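Side-chain contacts in aminotransferase class-III (Sphaerobacter thermophilus DSM 20745, PDB 6K8H), which is a class-III aminotransferase (omega-transaminase), an alpha/beta protein of the large pyridoxal-phosphate aminotransferase superfamily, here assembled as a two-chain unit: residues S259-Y264 against G281-G286; T112-S117 against T330-L335; F254-S259 against G266-L271. All coordinates share one frame; numbering follows the deposited sequence.

Contacts 1 and 3 meet at the pocket of (5-hydroxy-4,6-dimethylpyridin-3-yl)methyl dihydrogen phosphate (PLR). They share Ser259, their centres are about 9 Å apart, and both touch the ligand: contact 1 holds Lys282, which is bonded to it, while contact 3 holds Asp255, Val257 and Ile258. Lys282 CD packs 3.6 Å from Ile258 CG1, so the two ligand-bearing loops press on each other. Contact 2 lies further out, its centre about 9 Å from that of contact 1 and about 13 Å from that of contact 3. It joins contact 1 where Ile283 CD1 lies 3.9 Å from Leu335 CD1, and contact 3 through a probable hydrogen bond of 2.7 Å between Ser117 OG and Gln268 OE1.

Contact 1 (S259-Y264 against G281-G286); sequences SLRSDY and GKIIGG. With PLR ((5-hydroxy-4,6-dimethylpyridin-3-yl)methyl dihydrogen phosphate), chain D.
Leu260 and Ile284 make the closest apolar touch here: the CD2 methyl of Leu260 sits 3.6 Å from the CG2 branch of Ile284, the two side chains crossing at about a right angle. Beside them, the CD1 end of Ile283 lies against the root of the Arg261 side chain, 3.9 Å from its CB. No hydrogen bond spans the two segments, so their grip on each other is one of carbon packing between two short 3-10 turns.

The polar groups look elsewhere. Arg261 leaves its backbone with CG between N and the carbonyl carbon (chi1 74°), then bends twice, and its guanidinium is held by Ser372 OG, Leu421 O and Thr72 O. Ser259 O is gripped twice by one residue, from the Ser262 hydroxyl OG at 2.7 Å and from its backbone N, which ties that loop into a compact turn.

Lys282 is covalently joined to PLR, with NZ 1.9 Å from C4A in the model; Thr317 of the second subunit packs on this lysine.

The touching residues are all buried: 259-264 lies between strand 251-255 and helix 266-271, and 281-286 follows on from strand 277-281 toward strand 291-295.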
loop_
_atom_site.group_PDB
_atom_site.type_symbol
_atom_site.label_atom_id
_atom_site.label_comp_id
_atom_site.label_asym_id
_atom_site.label_seq_id
_atom_site.Cartn_x
_atom_site.Cartn_y
_atom_site.Cartn_z
ATOM N N SER B 259 2.640 -13.412 -11.457
ATOM C CA SER B 259 2.478 -14.250 -12.652
ATOM C C SER B 259 2.020 -13.477 -13.888
ATOM O O SER B 259 2.041 -14.049 -14.989
ATOM C CB SER B 259 1.555 -15.441 -12.375
ATOM O OG SER B 259 0.201 -15.040 -12.303
ATOM N N LEU B 260 1.554 -12.230 -13.743
ATOM C CA LEU B 260 1.042 -11.503 -14.904
ATOM C C LEU B 260 2.101 -11.362 -15.990
ATOM O O LEU B 260 1.763 -11.228 -17.170
ATOM C CB LEU B 260 0.537 -10.116 -14.495
ATOM C CG LEU B 260 -0.395 -9.386 -15.472
ATOM C CD1 LEU B 260 -1.826 -9.902 -15.382
ATOM C CD2 LEU B 260 -0.361 -7.868 -15.233
ATOM N N ARG B 261 3.368 -11.459 -15.603
ATOM C CA ARG B 261 4.483 -11.281 -16.567
ATOM C C ARG B 261 4.686 -12.549 -17.408
ATOM O O ARG B 261 5.589 -12.528 -18.230
ATOM C CB ARG B 261 5.781 -10.933 -15.834
ATOM C CG ARG B 261 6.415 -12.110 -15.114
ATOM C CD ARG B 261 7.926 -12.106 -15.223
ATOM N NE ARG B 261 8.553 -10.994 -14.530
ATOM C CZ ARG B 261 9.822 -10.645 -14.672
ATOM N NH1 ARG B 261 10.299 -9.616 -13.997
ATOM N NH2 ARG B 261 10.604 -11.314 -15.495
ATOM N N SER B 262 3.902 -13.608 -17.181
ATOM C CA SER B 262 4.126 -14.864 -17.898
ATOM C C SER B 262 3.759 -14.788 -19.376
ATOM O O SER B 262 4.233 -15.621 -20.164
ATOM C CB SER B 262 3.338 -15.995 -17.236
ATOM O OG SER B 262 3.644 -16.069 -15.858
ATOM N N ASP B 263 2.970 -13.795 -19.777
ATOM C CA ASP B 263 2.364 -13.789 -21.101
ATOM C C ASP B 263 1.745 -12.416 -21.352
ATOM O O ASP B 263 1.409 -11.685 -20.409
ATOM C CB ASP B 263 1.312 -14.899 -21.204
ATOM C CG ASP B 263 0.649 -14.958 -22.551
ATOM O OD1 ASP B 263 1.203 -15.633 -23.446
ATOM O OD2 ASP B 263 -0.422 -14.328 -22.712
ATOM N N TYR B 264 1.593 -12.074 -22.638
ATOM C CA TYR B 264 0.937 -10.814 -22.999
ATOM C C TYR B 264 -0.397 -10.651 -22.275
ATOM O O TYR B 264 -0.738 -9.549 -21.822
ATOM C CB TYR B 264 0.744 -10.753 -24.518
ATOM C CG TYR B 264 0.426 -9.367 -25.086
ATOM C CD1 TYR B 264 1.419 -8.408 -25.216
ATOM C CD2 TYR B 264 -0.855 -9.041 -25.505
ATOM C CE1 TYR B 264 1.154 -7.158 -25.739
ATOM C CE2 TYR B 264 -1.138 -7.786 -26.037
ATOM C CZ TYR B 264 -0.130 -6.846 -26.143
ATOM O OH TYR B 264 -0.396 -5.594 -26.667
ATOM N N GLY B 281 0.282 -6.205 -9.617
ATOM C CA GLY B 281 1.206 -5.242 -9.047
ATOM C C GLY B 281 2.555 -5.403 -9.711
ATOM O O GLY B 281 2.617 -5.843 -10.861
ATOM N N LYS B 282 3.632 -5.050 -9.000
ATOM C CA LYS B 282 5.007 -5.241 -9.463
ATOM C C LYS B 282 5.257 -4.647 -10.858
ATOM O O LYS B 282 5.416 -3.418 -10.981
ATOM C CB LYS B 282 5.353 -6.736 -9.383
ATOM C CG LYS B 282 5.377 -7.250 -7.922
ATOM C CD LYS B 282 6.001 -8.638 -7.763
ATOM C CE LYS B 282 6.493 -8.906 -6.314
ATOM N NZ LYS B 282 5.417 -9.372 -5.372
ATOM N N ILE B 283 5.303 -5.467 -11.903
ATOM C CA ILE B 283 5.757 -4.922 -13.219
ATOM C C ILE B 283 4.878 -3.758 -13.691
ATOM O O ILE B 283 5.411 -2.855 -14.327
ATOM C CB ILE B 283 5.830 -6.021 -14.297
ATOM C CG1 ILE B 283 4.439 -6.472 -14.745
ATOM C CG2 ILE B 283 6.698 -7.183 -13.841
ATOM C CD1 ILE B 283 4.436 -7.236 -16.037
ATOM N N ILE B 284 3.606 -3.749 -13.310
ATOM C CA ILE B 284 2.677 -2.828 -13.949
ATOM C C ILE B 284 2.928 -1.404 -13.476
ATOM O O ILE B 284 2.258 -0.476 -13.937
ATOM C CB ILE B 284 1.205 -3.232 -13.704
ATOM C CG1 ILE B 284 0.869 -3.227 -12.211
ATOM C CG2 ILE B 284 0.907 -4.584 -14.285
ATOM C CD1 ILE B 284 -0.630 -3.108 -11.933
ATOM N N GLY B 285 3.877 -1.210 -12.558
ATOM C CA GLY B 285 4.197 0.139 -12.119
ATOM C C GLY B 285 5.507 0.705 -12.606
ATOM O O GLY B 285 5.890 1.808 -12.160
ATOM N N GLY B 286 6.234 0.014 -13.480
ATOM C CA GLY B 286 7.509 0.507 -13.984
ATOM C C GLY B 286 8.601 0.681 -12.949
ATOM O O GLY B 286 9.549 1.433 -13.189
HETATM N N1 PLR D . 0.887 -11.563 -4.280
HETATM C C2 PLR D . 1.968 -12.173 -4.754
HETATM C C2A PLR D . 1.808 -13.447 -5.516
HETATM C C3 PLR D . 3.238 -11.614 -4.557
HETATM O O3 PLR D . 4.311 -12.255 -5.060
HETATM C C4 PLR D . 3.363 -10.405 -3.842
HETATM C C4A PLR D . 4.683 -9.808 -3.637
HETATM C C5 PLR D . 2.204 -9.785 -3.365
HETATM C C6 PLR D . 1.007 -10.409 -3.592
HETATM C C5A PLR D . 2.262 -8.506 -2.572
HETATM O O4P PLR D . 2.647 -7.322 -3.335
HETATM P P PLR D . 3.355 -6.094 -2.576
HETATM O O1P PLR D . 2.435 -5.745 -1.450
HETATM O O2P PLR D . 4.663 -6.603 -2.092
HETATM O O3P PLR D . 3.500 -4.997 -3.580
#

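Contact 2 (T112-S117 against T330-L335); sequences TERVPS and TAMRKL
Arg114 reaches Met332 and Leu335 by keeping its chain straight: CG stands anti to the carbonyl carbon (chi1 -69°), and from CG to NE the side chain is fully extended, which carries the guanidinium from the last turn of helix 102-114 across to the end of helix 322-334. The nearest CA atoms of the two segments, those of Arg114 and Met332, are 10.0 Å apart, so this one long side chain does most of the bridging.

What it finds there is a pair of backbone carbonyls. Arg114 NH2 donates to Met332 O at 2.8 Å and Arg114 NH1 to Leu335 O at 2.9 Å. Both bonds are weak because they are bent, with N-H...O angles of 126° and 129°. The two oxygens lie beyond the NH1/NH2 end on opposite sides of the guanidinium plane, each about 1.6 Å off it, and Arg114 CZ sits midway, 3.4 Å from Met332 O and from Leu335 O alike. Met332 O also takes the backbone N-H of Leu335, at 2.9 Å, and is therefore shared between the helix end and the arginine.

Carbon atoms fill in around the nitrogens. Met332, bent at both of its outer torsions, turns its CE methyl to 4.0 Å from NH1 of Arg114, and the CA of Arg333 lies beside NH2. Tyr264 packs on the arginine too, and Leu110 of helix 102-114 touches Met332 and Arg333.

An arginine on the last turn of helix 102-114 thus donates to carbonyls at the carboxyl end of helix 322-334, a favourable place for a positive charge, probably helped by the helix dipole, and so joins two helices of the class-III aminotransferase fold.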
loop_
_atom_site.group_PDB
_atom_site.type_symbol
_atom_site.label_atom_id
_atom_site.label_comp_id
_atom_site.label_asym_id
_atom_site.label_seq_id
_atom_site.Cartn_x
_atom_site.Cartn_y
_atom_site.Cartn_z
ATOM N N THR B 112 -6.808 -3.474 -19.776
ATOM C CA THR B 112 -8.036 -4.139 -20.206
ATOM C C THR B 112 -7.934 -4.616 -21.650
ATOM O O THR B 112 -8.562 -5.620 -22.008
ATOM C CB THR B 112 -9.268 -3.230 -20.028
ATOM O OG1 THR B 112 -9.069 -1.986 -20.705
ATOM C CG2 THR B 112 -9.552 -2.968 -18.552
ATOM N N GLU B 113 -7.134 -3.946 -22.489
ATOM C CA GLU B 113 -6.967 -4.429 -23.857
ATOM C C GLU B 113 -6.199 -5.743 -23.882
ATOM O O GLU B 113 -6.504 -6.632 -24.688
ATOM C CB GLU B 113 -6.248 -3.383 -24.715
ATOM C CG GLU B 113 -7.173 -2.352 -25.362
ATOM C CD GLU B 113 -6.503 -0.990 -25.600
ATOM O OE1 GLU B 113 -5.265 -0.940 -25.834
ATOM O OE2 GLU B 113 -7.229 0.034 -25.559
ATOM N N ARG B 114 -5.226 -5.901 -22.981
ATOM C CA ARG B 114 -4.342 -7.064 -23.056
ATOM C C ARG B 114 -4.917 -8.311 -22.380
ATOM O O ARG B 114 -4.704 -9.422 -22.874
ATOM C CB ARG B 114 -2.994 -6.736 -22.429
ATOM C CG ARG B 114 -2.184 -5.742 -23.222
ATOM C CD ARG B 114 -0.735 -5.766 -22.787
ATOM N NE ARG B 114 0.045 -4.817 -23.559
ATOM C CZ ARG B 114 1.365 -4.728 -23.504
ATOM N NH1 ARG B 114 2.041 -5.532 -22.689
ATOM N NH2 ARG B 114 1.996 -3.833 -24.261
ATOM N N VAL B 115 -5.592 -8.168 -21.247
ATOM C CA VAL B 115 -6.062 -9.311 -20.449
ATOM C C VAL B 115 -7.530 -9.493 -20.663
ATOM O O VAL B 115 -8.338 -8.599 -20.310
ATOM C CB VAL B 115 -5.750 -9.126 -18.953
ATOM C CG1 VAL B 115 -6.140 -10.388 -18.189
ATOM C CG2 VAL B 115 -4.281 -8.760 -18.708
ATOM N N PRO B 116 -8.000 -10.638 -21.186
ATOM C CA PRO B 116 -9.422 -10.782 -21.536
ATOM C C PRO B 116 -10.381 -10.604 -20.363
ATOM O O PRO B 116 -11.385 -9.896 -20.505
ATOM C CB PRO B 116 -9.491 -12.205 -22.104
ATOM C CG PRO B 116 -8.103 -12.426 -22.687
ATOM C CD PRO B 116 -7.169 -11.744 -21.709
ATOM N N SER B 117 -10.096 -11.212 -19.206
ATOM C CA SER B 117 -10.967 -11.090 -18.038
ATOM C C SER B 117 -11.082 -9.660 -17.527
ATOM O O SER B 117 -12.013 -9.363 -16.772
ATOM C CB SER B 117 -10.476 -12.000 -16.901
ATOM O OG SER B 117 -9.427 -11.382 -16.168
ATOM N N THR B 330 4.706 3.107 -19.715
ATOM C CA THR B 330 5.934 2.911 -20.491
ATOM C C THR B 330 6.450 1.482 -20.362
ATOM O O THR B 330 6.769 0.827 -21.369
ATOM C CB THR B 330 6.994 3.917 -20.037
ATOM O OG1 THR B 330 6.426 5.232 -20.058
ATOM C CG2 THR B 330 8.222 3.885 -20.941
ATOM N N ALA B 331 6.529 0.972 -19.124
ATOM C CA ALA B 331 7.027 -0.388 -18.908
ATOM C C ALA B 331 6.210 -1.406 -19.689
ATOM O O ALA B 331 6.762 -2.289 -20.359
ATOM C CB ALA B 331 7.001 -0.728 -17.415
ATOM N N MET B 332 4.884 -1.286 -19.629
ATOM C CA MET B 332 4.038 -2.252 -20.312
ATOM C C MET B 332 4.116 -2.081 -21.822
ATOM O O MET B 332 4.145 -3.075 -22.552
ATOM C CB MET B 332 2.597 -2.126 -19.819
ATOM C CG MET B 332 2.409 -2.474 -18.352
ATOM S SD MET B 332 3.059 -4.101 -17.898
ATOM C CE MET B 332 1.868 -5.166 -18.714
ATOM N N ARG B 333 4.162 -0.835 -22.314
ATOM C CA ARG B 333 4.249 -0.637 -23.756
ATOM C C ARG B 333 5.525 -1.230 -24.322
ATOM O O ARG B 333 5.543 -1.654 -25.483
ATOM C CB ARG B 333 4.171 0.846 -24.120
ATOM C CG ARG B 333 2.736 1.351 -24.279
ATOM C CD ARG B 333 2.696 2.836 -24.653
ATOM N NE ARG B 333 1.309 3.294 -24.720
ATOM C CZ ARG B 333 0.938 4.568 -24.820
ATOM N NH1 ARG B 333 1.860 5.525 -24.859
ATOM N NH2 ARG B 333 -0.357 4.881 -24.874
ATOM N N LYS B 334 6.608 -1.239 -23.534
ATOM C CA LYS B 334 7.848 -1.872 -23.971
ATOM C C LYS B 334 7.792 -3.395 -23.963
ATOM O O LYS B 334 8.642 -4.028 -24.607
ATOM C CB LYS B 334 9.011 -1.389 -23.102
ATOM C CG LYS B 334 9.349 0.076 -23.328
ATOM C CD LYS B 334 10.271 0.651 -22.245
ATOM C CE LYS B 334 11.550 -0.131 -22.105
ATOM N NZ LYS B 334 12.621 0.352 -23.023
ATOM N N LEU B 335 6.847 -3.999 -23.230
ATOM C CA LEU B 335 6.659 -5.456 -23.193
ATOM C C LEU B 335 5.689 -5.854 -24.301
ATOM O O LEU B 335 4.486 -6.011 -24.090
ATOM C CB LEU B 335 6.128 -5.907 -21.840
ATOM C CG LEU B 335 7.018 -6.074 -20.626
ATOM C CD1 LEU B 335 6.128 -6.520 -19.461
ATOM C CD2 LEU B 335 8.136 -7.072 -20.885
#

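Contact 3 (F254-S259 against G266-L271). With PLR ((5-hydroxy-4,6-dimethylpyridin-3-yl)methyl dihydrogen phosphate), chain D.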
loop_
_atom_site.group_PDB
_atom_site.type_symbol
_atom_site.label_atom_id
_atom_site.label_comp_id
_atom_site.label_asym_id
_atom_site.label_seq_id
_atom_site.Cartn_x
_atom_site.Cartn_y
_atom_site.Cartn_z
ATOM N N PHE B 254 -7.731 -14.488 -9.153
ATOM C CA PHE B 254 -6.349 -14.840 -9.457
ATOM C C PHE B 254 -5.416 -13.798 -8.854
ATOM O O PHE B 254 -5.634 -12.597 -9.025
ATOM C CB PHE B 254 -6.103 -14.924 -10.963
ATOM C CG PHE B 254 -6.557 -16.217 -11.585
ATOM C CD1 PHE B 254 -7.388 -17.082 -10.893
ATOM C CD2 PHE B 254 -6.163 -16.551 -12.873
ATOM C CE1 PHE B 254 -7.827 -18.260 -11.465
ATOM C CE2 PHE B 254 -6.586 -17.739 -13.456
ATOM C CZ PHE B 254 -7.418 -18.598 -12.746
ATOM N N ASP B 255 -4.387 -14.261 -8.148
ATOM C CA ASP B 255 -3.296 -13.399 -7.693
ATOM C C ASP B 255 -2.193 -13.495 -8.737
ATOM O O ASP B 255 -1.406 -14.447 -8.732
ATOM C CB ASP B 255 -2.804 -13.819 -6.311
ATOM C CG ASP B 255 -1.665 -12.940 -5.792
ATOM O OD1 ASP B 255 -1.098 -12.147 -6.578
ATOM O OD2 ASP B 255 -1.328 -13.044 -4.589
ATOM N N GLU B 256 -2.143 -12.515 -9.645
ATOM C CA GLU B 256 -1.099 -12.437 -10.657
ATOM C C GLU B 256 -0.102 -11.321 -10.366
ATOM O O GLU B 256 0.492 -10.763 -11.292
ATOM C CB GLU B 256 -1.701 -12.265 -12.054
ATOM C CG GLU B 256 -2.611 -13.424 -12.480
ATOM C CD GLU B 256 -2.358 -13.894 -13.922
ATOM O OE1 GLU B 256 -1.176 -13.996 -14.340
ATOM O OE2 GLU B 256 -3.349 -14.169 -14.628
ATOM N N VAL B 257 0.089 -10.974 -9.089
ATOM C CA VAL B 257 1.028 -9.902 -8.763
ATOM C C VAL B 257 2.414 -10.228 -9.315
ATOM O O VAL B 257 3.117 -9.342 -9.818
ATOM C CB VAL B 257 1.047 -9.646 -7.242
ATOM C CG1 VAL B 257 2.176 -8.690 -6.866
ATOM C CG2 VAL B 257 -0.293 -9.059 -6.794
ATOM N N ILE B 258 2.801 -11.502 -9.291
ATOM C CA ILE B 258 3.995 -11.962 -9.990
ATOM C C ILE B 258 3.667 -12.558 -11.361
ATOM O O ILE B 258 4.368 -12.281 -12.334
ATOM C CB ILE B 258 4.788 -12.977 -9.135
ATOM C CG1 ILE B 258 5.594 -12.252 -8.045
ATOM C CG2 ILE B 258 5.739 -13.805 -10.021
ATOM C CD1 ILE B 258 6.545 -13.170 -7.267
ATOM N N SER B 259 2.640 -13.412 -11.457
ATOM C CA SER B 259 2.478 -14.250 -12.652
ATOM C C SER B 259 2.020 -13.477 -13.888
ATOM O O SER B 259 2.041 -14.049 -14.989
ATOM C CB SER B 259 1.555 -15.441 -12.375
ATOM O OG SER B 259 0.201 -15.040 -12.303
ATOM N N GLY B 266 -1.242 -12.546 -19.442
ATOM C CA GLY B 266 -1.149 -13.131 -18.124
ATOM C C GLY B 266 -1.143 -14.654 -18.121
ATOM O O GLY B 266 -1.384 -15.340 -19.128
ATOM N N MET B 267 -0.845 -15.189 -16.935
ATOM C CA MET B 267 -0.851 -16.638 -16.771
ATOM C C MET B 267 -2.250 -17.198 -16.955
ATOM O O MET B 267 -2.404 -18.322 -17.440
ATOM C CB MET B 267 -0.301 -17.031 -15.400
ATOM C CG MET B 267 0.073 -18.496 -15.303
ATOM S SD MET B 267 1.280 -18.923 -16.575
ATOM C CE MET B 267 1.642 -20.628 -16.181
ATOM N N GLN B 268 -3.283 -16.423 -16.606
ATOM C CA GLN B 268 -4.646 -16.875 -16.878
ATOM C C GLN B 268 -4.856 -17.141 -18.364
ATOM O O GLN B 268 -5.557 -18.086 -18.740
ATOM C CB GLN B 268 -5.660 -15.845 -16.379
ATOM C CG GLN B 268 -5.513 -14.466 -16.987
ATOM C CD GLN B 268 -6.398 -13.446 -16.285
ATOM O OE1 GLN B 268 -7.498 -13.163 -16.734
ATOM N NE2 GLN B 268 -5.931 -12.926 -15.153
ATOM N N SER B 269 -4.242 -16.332 -19.228
ATOM C CA SER B 269 -4.357 -16.597 -20.660
ATOM C C SER B 269 -3.574 -17.842 -21.039
ATOM O O SER B 269 -4.009 -18.620 -21.898
ATOM C CB SER B 269 -3.892 -15.392 -21.475
ATOM O OG SER B 269 -4.896 -14.383 -21.441
ATOM N N VAL B 270 -2.409 -18.044 -20.419
ATOM C CA VAL B 270 -1.666 -19.278 -20.695
ATOM C C VAL B 270 -2.500 -20.508 -20.323
ATOM O O VAL B 270 -2.573 -21.486 -21.079
ATOM C CB VAL B 270 -0.312 -19.275 -19.968
ATOM C CG1 VAL B 270 0.336 -20.639 -20.094
ATOM C CG2 VAL B 270 0.591 -18.231 -20.562
ATOM N N LEU B 271 -3.117 -20.494 -19.144
ATOM C CA LEU B 271 -3.826 -21.659 -18.620
ATOM C C LEU B 271 -5.276 -21.736 -19.073
ATOM O O LEU B 271 -5.942 -22.736 -18.785
ATOM C CB LEU B 271 -3.768 -21.678 -17.082
ATOM C CG LEU B 271 -2.359 -21.705 -16.473
ATOM C CD1 LEU B 271 -2.420 -21.583 -14.957
ATOM C CD2 LEU B 271 -1.599 -22.963 -16.873
HETATM N N1 PLR D . 0.887 -11.563 -4.280
HETATM C C2 PLR D . 1.968 -12.173 -4.754
HETATM C C2A PLR D . 1.808 -13.447 -5.516
HETATM C C3 PLR D . 3.238 -11.614 -4.557
HETATM O O3 PLR D . 4.311 -12.255 -5.060
HETATM C C4 PLR D . 3.363 -10.405 -3.842
HETATM C C4A PLR D . 4.683 -9.808 -3.637
HETATM C C5 PLR D . 2.204 -9.785 -3.365
HETATM C C6 PLR D . 1.007 -10.409 -3.592
HETATM C C5A PLR D . 2.262 -8.506 -2.572
HETATM O O4P PLR D . 2.647 -7.322 -3.335
HETATM P P PLR D . 3.355 -6.094 -2.576
HETATM O O1P PLR D . 2.435 -5.745 -1.450
HETATM O O2P PLR D . 4.663 -6.603 -2.092
HETATM O O3P PLR D . 3.500 -4.997 -3.580
#
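Glu256 OE2 is gripped by two donors of Gln268, and Glu256 OE1 by Met267 N and Ser259 OG, so this buried carboxylate fixes the loop after strand 251-255 to helix 266-271 within a beta-alpha-beta unit completed by strand 277-281. On Glu256 OE2, the backbone N of Gln268 (3.0 Å) comes from the syn side and the side-chain NE2 of Gln268 (2.9 Å) from the anti side, each about 30° out of the carboxylate plane and from opposite faces. Glu256 OE1 spends its syn lone pair on the Met267 backbone N at 2.9 Å, while the Ser259 hydroxyl OG donates to it from above the plane at 2.7 Å. Four donors, two of them backbone amides in the first turn of the helix, would probably stabilise a negative charge here.

Gln268 can use its backbone and side chain on the same oxygen because CG sits between N and the carbonyl carbon (chi1 59°), which starts the chain toward the carboxylate; Glu256 OE2 then lies in the plane of the Gln268 amide. Gln268 NE2 also bonds to Thr278 OG1, and Gln268 OE1 to Ser117 OG. The CB of Gln268 meets the edge of the Phe254 ring, 3.6 Å from CE2. Met267 CB packs on OG of Ser259, but the rest of the methionine leads away.

On the other side of the loop lies PLR. Val257 lays CB and both methyls over one face of the pyridine ring. Asp255 OD2, which also bonds to His155 ND1, lies 2.7 Å from PLR N1. Asp255 OD1 closes an Asx turn by accepting the Val257 backbone N at 3.0 Å, nearly straight at 166°.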